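Local atomic coordinates of putative rubredoxin reductase (Rhodopseudomonas palustris, PDB entry 3FG2), a protein that probably uses FAD to pass electrons from NADH to a ferredoxin that serves the cytochrome P450 CYP199A2. Residues 136-139 with 140-144; 188-191 with 192-196; 378-382 with 383-387. One frame throughout, in Å; residues are numbered along the deposited sequence.

Contact 1: 136-139 with 140-144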
# COMPACT_ATOMS: atom_id res chain seq x y z
N ARG A 136 -1.74 11.57 15.30
CA ARG A 136 -2.55 12.77 15.16
C ARG A 136 -2.59 13.55 16.48
O ARG A 136 -2.50 14.78 16.50
CB ARG A 136 -3.98 12.40 14.74
CG ARG A 136 -4.88 13.59 14.39
CD ARG A 136 -6.29 13.12 14.09
NE ARG A 136 -6.99 12.70 15.29
CZ ARG A 136 -7.57 13.54 16.15
NH1 ARG A 136 -7.55 14.85 15.94
NH2 ARG A 136 -8.18 13.06 17.23
N GLN A 137 -2.73 12.82 17.59
CA GLN A 137 -2.79 13.43 18.91
C GLN A 137 -1.41 13.80 19.46
O GLN A 137 -1.30 14.71 20.29
CB GLN A 137 -3.46 12.48 19.91
CG GLN A 137 -4.91 12.17 19.61
CD GLN A 137 -5.52 11.25 20.64
OE1 GLN A 137 -5.42 11.49 21.84
NE2 GLN A 137 -6.18 10.18 20.17
N ARG A 138 -0.37 13.11 19.00
CA ARG A 138 0.99 13.34 19.47
C ARG A 138 1.70 14.56 18.88
O ARG A 138 2.47 15.23 19.57
CB ARG A 138 1.85 12.10 19.23
CG ARG A 138 3.25 12.13 19.85
CD ARG A 138 3.19 11.89 21.35
NE ARG A 138 2.47 10.66 21.67
CZ ARG A 138 3.01 9.44 21.70
NH1 ARG A 138 4.29 9.25 21.42
NH2 ARG A 138 2.24 8.39 22.00
N MET A 139 1.45 14.84 17.60
CA MET A 139 2.11 15.96 16.92
C MET A 139 1.98 17.33 17.58
O MET A 139 2.93 18.11 17.60
CB MET A 139 1.62 16.07 15.48
CG MET A 139 2.13 14.98 14.55
SD MET A 139 1.63 15.32 12.86
CE MET A 139 0.02 14.53 12.81
N PRO A 140 0.79 17.66 18.11
CA PRO A 140 0.62 18.97 18.76
C PRO A 140 1.52 19.18 19.98
O PRO A 140 1.81 20.32 20.36
CB PRO A 140 -0.86 18.98 19.11
CG PRO A 140 -1.19 17.53 19.30
CD PRO A 140 -0.46 16.89 18.15
N ASP A 141 1.98 18.09 20.60
CA ASP A 141 2.85 18.18 21.77
C ASP A 141 4.31 17.94 21.39
O ASP A 141 5.16 17.76 22.26
CB ASP A 141 2.43 17.15 22.82
CG ASP A 141 0.96 17.23 23.17
OD1 ASP A 141 0.14 16.74 22.36
OD2 ASP A 141 0.63 17.79 24.23
N LYS A 142 4.59 17.93 20.09
CA LYS A 142 5.95 17.71 19.62
C LYS A 142 6.45 18.83 18.72
O LYS A 142 5.69 19.44 17.97
CB LYS A 142 6.04 16.36 18.89
CG LYS A 142 5.99 15.16 19.83
CD LYS A 142 7.13 15.24 20.85
CE LYS A 142 7.17 14.02 21.75
NZ LYS A 142 5.91 13.88 22.52
N LYS A 143 7.75 19.10 18.81
CA LYS A 143 8.37 20.18 18.05
C LYS A 143 9.22 19.72 16.87
O LYS A 143 9.37 20.45 15.90
CB LYS A 143 9.29 21.00 18.96
CG LYS A 143 8.66 21.53 20.23
CD LYS A 143 7.91 22.82 19.98
CE LYS A 143 7.81 23.63 21.26
NZ LYS A 143 9.18 23.94 21.81
N HIS A 144 9.78 18.52 16.96
CA HIS A 144 10.70 18.07 15.92
C HIS A 144 10.62 16.57 15.66
O HIS A 144 10.95 15.76 16.53
CB HIS A 144 12.10 18.46 16.38
CG HIS A 144 13.13 18.43 15.30
ND1 HIS A 144 12.84 18.09 14.00
CD2 HIS A 144 14.45 18.73 15.32
CE1 HIS A 144 13.93 18.19 13.26
NE2 HIS A 144 14.92 18.58 14.04
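Arg138 and Lys142 run side by side and point the same way where a helix gives out, a local example of how two basic chains can share one side of a turn. CG of Arg138 lies anti to the backbone N (chi1 -172°), and the chain then bends at chi2 and chi3. Lys142 curls as well, at chi2 and chi4, and this brings its NZ alongside the aliphatic part of the arginine, 3.6 Å from Arg138 CD. The guanidinium itself is turned elsewhere: NH1 of Arg138 forms a salt bridge with Asp122, toward which Lys142 NZ also leans in a long, weak ion pair. A shared carboxylate probably offsets the closeness of the two positive groups.

On the backbone, the turn is held by Asp141 N bonded to Arg138 O at 3.1 Å and by Lys142 N bonded to Met139 O at 3.0 Å. Pro140 brings no N-H to this turn; its ring lies against the preceding residues, with CG 3.0 Å from Gln137 O and CD 3.5 Å from Met139 CB.

Met139 sends its chain the other way, and its buried thioether chain packs on Phe157 and Ala161 of helix 152-163. The pair of i to i+3 bonds followed by an extended residue is a 3-10 turn at the C-terminal end of a helix, here the link from helix 129-138 into strand 144-148 of a Rossmann-type domain.

Contact 2: 188-191 with 192-196; sequences SYFH and DRHSG
Tyr189 and Arg193, one helical turn apart, form the tightly packed part of this contact. They lie side by side and point the same way, with CG of the arginine over one face of the phenol ring in a CH-pi contact, 3.7 Å from the Tyr189 ring centroid. With CG anti to the carbonyl carbon (chi1 -64°) and further bends at chi2 and chi3, the arginine folds over the ring and follows it toward the hydroxyl. The ring and guanidinium planes are 34° apart. Both polar ends then meet the same carboxylate: Arg193 NE forms a salt bridge with Asp327 and Tyr189 OH a hydrogen bond with it, which should fix the rotation of both groups. Phe352 meets the tyrosine edge-to-face, and Phe190, also buried, leans on Val368. His194 lies close to the backbone of the preceding turn, its CD2 3.1 Å from Phe190 O, while its NE2 is bonded to Gln324.

The other side is looser and wetter. Ser188 and Asp192 are exposed and their side chains do not bond directly; a water joins them, 2.9 Å from Ser188 OG and donating to Asp192 OD1 at 2.8 Å. One turn on, Ser195 turns its hydroxyl back on the helix, OG donating to His191 O at 2.7 Å. That carbonyl also receives Ser195 N at 2.9 Å, and the two donors reach it from opposite faces of its plane.

One face buried, the other exposed, with a water joining Ser188 and Asp192, on a frame of i to i+4 bonds: this is an amphipathic helix, here the crossover of the beta-alpha-beta unit formed by strand 167-171, helix 184-196 and strand 200-202.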
# COMPACT_ATOMS: atom_id res chain seq x y z
N SER A 188 13.31 13.92 -7.78
CA SER A 188 13.84 15.27 -7.85
C SER A 188 12.75 16.31 -7.58
O SER A 188 12.91 17.18 -6.72
CB SER A 188 14.47 15.51 -9.22
OG SER A 188 14.97 16.82 -9.34
N TYR A 189 11.64 16.22 -8.31
CA TYR A 189 10.53 17.17 -8.14
C TYR A 189 10.07 17.24 -6.68
O TYR A 189 9.94 18.32 -6.11
CB TYR A 189 9.33 16.77 -9.01
CG TYR A 189 8.10 17.63 -8.76
CD1 TYR A 189 8.02 18.94 -9.25
CD2 TYR A 189 7.05 17.16 -7.97
CE1 TYR A 189 6.92 19.76 -8.96
CE2 TYR A 189 5.94 17.97 -7.67
CZ TYR A 189 5.89 19.27 -8.17
OH TYR A 189 4.80 20.07 -7.88
N PHE A 190 9.81 16.08 -6.09
CA PHE A 190 9.34 16.05 -4.72
C PHE A 190 10.41 16.45 -3.71
O PHE A 190 10.08 16.93 -2.62
CB PHE A 190 8.75 14.67 -4.40
CG PHE A 190 7.37 14.50 -4.94
CD1 PHE A 190 7.14 13.74 -6.08
CD2 PHE A 190 6.30 15.16 -4.34
CE1 PHE A 190 5.86 13.64 -6.62
CE2 PHE A 190 5.01 15.07 -4.88
CZ PHE A 190 4.79 14.31 -6.02
N HIS A 191 11.67 16.26 -4.07
CA HIS A 191 12.74 16.66 -3.18
C HIS A 191 12.70 18.18 -3.10
O HIS A 191 12.84 18.76 -2.03
CB HIS A 191 14.10 16.20 -3.69
CG HIS A 191 15.25 16.88 -3.00
ND1 HIS A 191 15.64 18.16 -3.30
CD2 HIS A 191 16.04 16.47 -1.98
CE1 HIS A 191 16.63 18.52 -2.50
NE2 HIS A 191 16.89 17.51 -1.68
N ASP A 192 12.50 18.82 -4.25
CA ASP A 192 12.44 20.28 -4.31
C ASP A 192 11.23 20.81 -3.53
O ASP A 192 11.37 21.69 -2.68
CB ASP A 192 12.36 20.76 -5.77
CG ASP A 192 13.67 20.57 -6.54
OD1 ASP A 192 14.73 20.39 -5.91
OD2 ASP A 192 13.63 20.61 -7.79
N ARG A 193 10.05 20.27 -3.83
CA ARG A 193 8.83 20.69 -3.16
C ARG A 193 8.92 20.59 -1.65
O ARG A 193 8.60 21.55 -0.94
CB ARG A 193 7.66 19.85 -3.66
CG ARG A 193 7.37 20.06 -5.14
CD ARG A 193 6.84 21.46 -5.39
NE ARG A 193 5.46 21.60 -4.94
CZ ARG A 193 4.91 22.74 -4.54
NH1 ARG A 193 5.62 23.85 -4.51
NH2 ARG A 193 3.64 22.76 -4.16
N HIS A 194 9.36 19.44 -1.15
CA HIS A 194 9.48 19.24 0.29
C HIS A 194 10.55 20.14 0.91
O HIS A 194 10.33 20.73 1.96
CB HIS A 194 9.77 17.77 0.60
CG HIS A 194 8.59 16.88 0.37
ND1 HIS A 194 7.34 17.17 0.88
CD2 HIS A 194 8.46 15.72 -0.30
CE1 HIS A 194 6.49 16.22 0.53
NE2 HIS A 194 7.15 15.33 -0.19
N SER A 195 11.70 20.24 0.25
CA SER A 195 12.77 21.10 0.73
C SER A 195 12.22 22.52 0.81
O SER A 195 12.45 23.24 1.78
CB SER A 195 13.95 21.07 -0.23
OG SER A 195 14.56 19.79 -0.24
N GLY A 196 11.50 22.91 -0.24
CA GLY A 196 10.92 24.24 -0.29
C GLY A 196 9.99 24.51 0.89
O GLY A 196 9.82 25.65 1.31
O HOH W 1 16.19 18.32 -7.12

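Contact 3: 378-382 with 383-387; sequences RKILP and LDKSV
CG1 of Ile380 stands anti to the backbone N (chi1 -176°) and the chain continues extended through chi2, which carries CD1 out against the extended residues Lys385 to Val387 that follow the turn. There CG1 comes within 3.4 Å of Lys385 CB, tighter than an ordinary van der Waals contact, and CD1 lies 3.6 Å from Ser386 CA and 4.1 Å from Val387 CG2. The isoleucine and the lysine cross at a slant, and it is CB of the lysine, not its amine, that makes the contact. Leu383, with CG anti to its carbonyl carbon, folds back over the end of the helix: its CD1 lies 3.4 Å from Lys379 O and also touches CE of Lys379.

The backbone closes the helix in a Schellman motif. Lys385 N is bonded to Ile380 O at 3.2 Å in a nearly straight bond (161°), and Asp384 N to Leu381 O at 2.8 Å; Leu383 N adds a weak bond to Ile380 O. Asp384 takes the positive phi of the C-prime position and closes a type I turn begun at Leu381. With an alanine in place of Ile380, a gap is likely to open against Lys385 CB and Ser386 CA, and Val387 CG2 would probably lose its contact with CD1.

Three polar ends are held by partners beyond the turn: Asp384 forms a salt bridge with Lys361, Ser386 OG bonds to Leu362 N and Lys379 NZ to Ala403 O. The turn thus lies between helix 371-380 and helix 389-393, tied to strand 361-368 through Asp384 and Ser386, with Leu381 packed on Val332 of strand 327-333.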
# COMPACT_ATOMS: atom_id res chain seq x y z
N ARG A 378 -4.00 4.69 -18.37
CA ARG A 378 -4.97 3.70 -17.89
C ARG A 378 -5.75 3.05 -19.03
O ARG A 378 -6.23 1.93 -18.91
CB ARG A 378 -5.95 4.34 -16.90
CG ARG A 378 -5.33 4.73 -15.54
CD ARG A 378 -5.30 3.56 -14.55
NE ARG A 378 -6.64 3.23 -14.05
CZ ARG A 378 -7.30 3.93 -13.13
NH1 ARG A 378 -6.75 5.00 -12.58
NH2 ARG A 378 -8.52 3.57 -12.77
N LYS A 379 -5.87 3.76 -20.15
CA LYS A 379 -6.60 3.24 -21.30
C LYS A 379 -5.69 2.51 -22.29
O LYS A 379 -6.02 1.43 -22.78
CB LYS A 379 -7.34 4.38 -22.01
CG LYS A 379 -7.89 4.06 -23.40
CD LYS A 379 -8.93 2.95 -23.38
CE LYS A 379 -9.45 2.63 -24.79
NZ LYS A 379 -10.11 3.80 -25.46
N ILE A 380 -4.54 3.11 -22.58
CA ILE A 380 -3.60 2.56 -23.54
C ILE A 380 -2.74 1.39 -23.04
O ILE A 380 -2.58 0.39 -23.74
CB ILE A 380 -2.66 3.68 -24.07
CG1 ILE A 380 -1.74 3.14 -25.15
CG2 ILE A 380 -1.81 4.22 -22.93
CD1 ILE A 380 -0.62 4.10 -25.53
N LEU A 381 -2.20 1.49 -21.83
CA LEU A 381 -1.35 0.43 -21.32
C LEU A 381 -2.00 -0.94 -21.20
O LEU A 381 -1.39 -1.95 -21.53
CB LEU A 381 -0.73 0.85 -19.98
CG LEU A 381 0.24 2.03 -20.14
CD1 LEU A 381 0.62 2.59 -18.78
CD2 LEU A 381 1.47 1.57 -20.92
N PRO A 382 -3.25 -1.01 -20.71
CA PRO A 382 -3.84 -2.35 -20.62
C PRO A 382 -3.95 -3.00 -21.99
O PRO A 382 -3.88 -4.22 -22.11
CB PRO A 382 -5.20 -2.08 -19.98
CG PRO A 382 -4.91 -0.92 -19.09
CD PRO A 382 -4.08 -0.03 -19.99
N LEU A 383 -4.11 -2.18 -23.03
CA LEU A 383 -4.23 -2.70 -24.39
C LEU A 383 -2.86 -3.02 -24.94
O LEU A 383 -2.73 -3.46 -26.08
CB LEU A 383 -4.91 -1.67 -25.28
CG LEU A 383 -6.37 -1.45 -24.93
CD1 LEU A 383 -6.89 -0.22 -25.63
CD2 LEU A 383 -7.17 -2.70 -25.30
N ASP A 384 -1.84 -2.79 -24.12
CA ASP A 384 -0.47 -3.06 -24.53
C ASP A 384 -0.06 -2.19 -25.72
O ASP A 384 0.81 -2.56 -26.50
CB ASP A 384 -0.33 -4.54 -24.86
CG ASP A 384 1.09 -5.03 -24.75
OD1 ASP A 384 1.75 -4.73 -23.72
OD2 ASP A 384 1.56 -5.72 -25.68
N LYS A 385 -0.70 -1.02 -25.85
CA LYS A 385 -0.38 -0.10 -26.94
C LYS A 385 0.64 0.89 -26.44
O LYS A 385 0.86 1.01 -25.24
CB LYS A 385 -1.63 0.64 -27.43
CG LYS A 385 -2.76 -0.27 -27.88
CD LYS A 385 -3.67 0.40 -28.92
CE LYS A 385 -4.28 1.71 -28.42
NZ LYS A 385 -5.24 2.28 -29.42
N SER A 386 1.26 1.63 -27.35
CA SER A 386 2.27 2.58 -26.93
C SER A 386 2.22 3.88 -27.71
O SER A 386 1.44 4.03 -28.65
CB SER A 386 3.65 1.94 -27.10
OG SER A 386 4.68 2.74 -26.55
N VAL A 387 3.05 4.82 -27.28
CA VAL A 387 3.18 6.11 -27.93
C VAL A 387 4.68 6.36 -27.93
O VAL A 387 5.35 6.03 -26.95
CB VAL A 387 2.44 7.22 -27.15
CG1 VAL A 387 3.08 8.56 -27.41
CG2 VAL A 387 0.99 7.26 -27.60

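Contacts 1, 2 and 3 follow one another along the chain without touching, and all are local. Contacts 1 and 2 belong to the pyridine nucleotide-disulphide oxidoreductase part of the protein, their centres about 23 Å apart. Contact 3 belongs to the reductase C-terminal part, its centre about 30 Å from that of contact 2 and about 45 Å from that of contact 1, on the opposite side of the chain's centre from contact 1. None lines the flavin pocket: the side chains of Met139 and Phe190 are each about 12 Å from the bound FAD, and contact 3 lies away from the flavin site. Through Asp327, contact 2 reaches the C-terminal part.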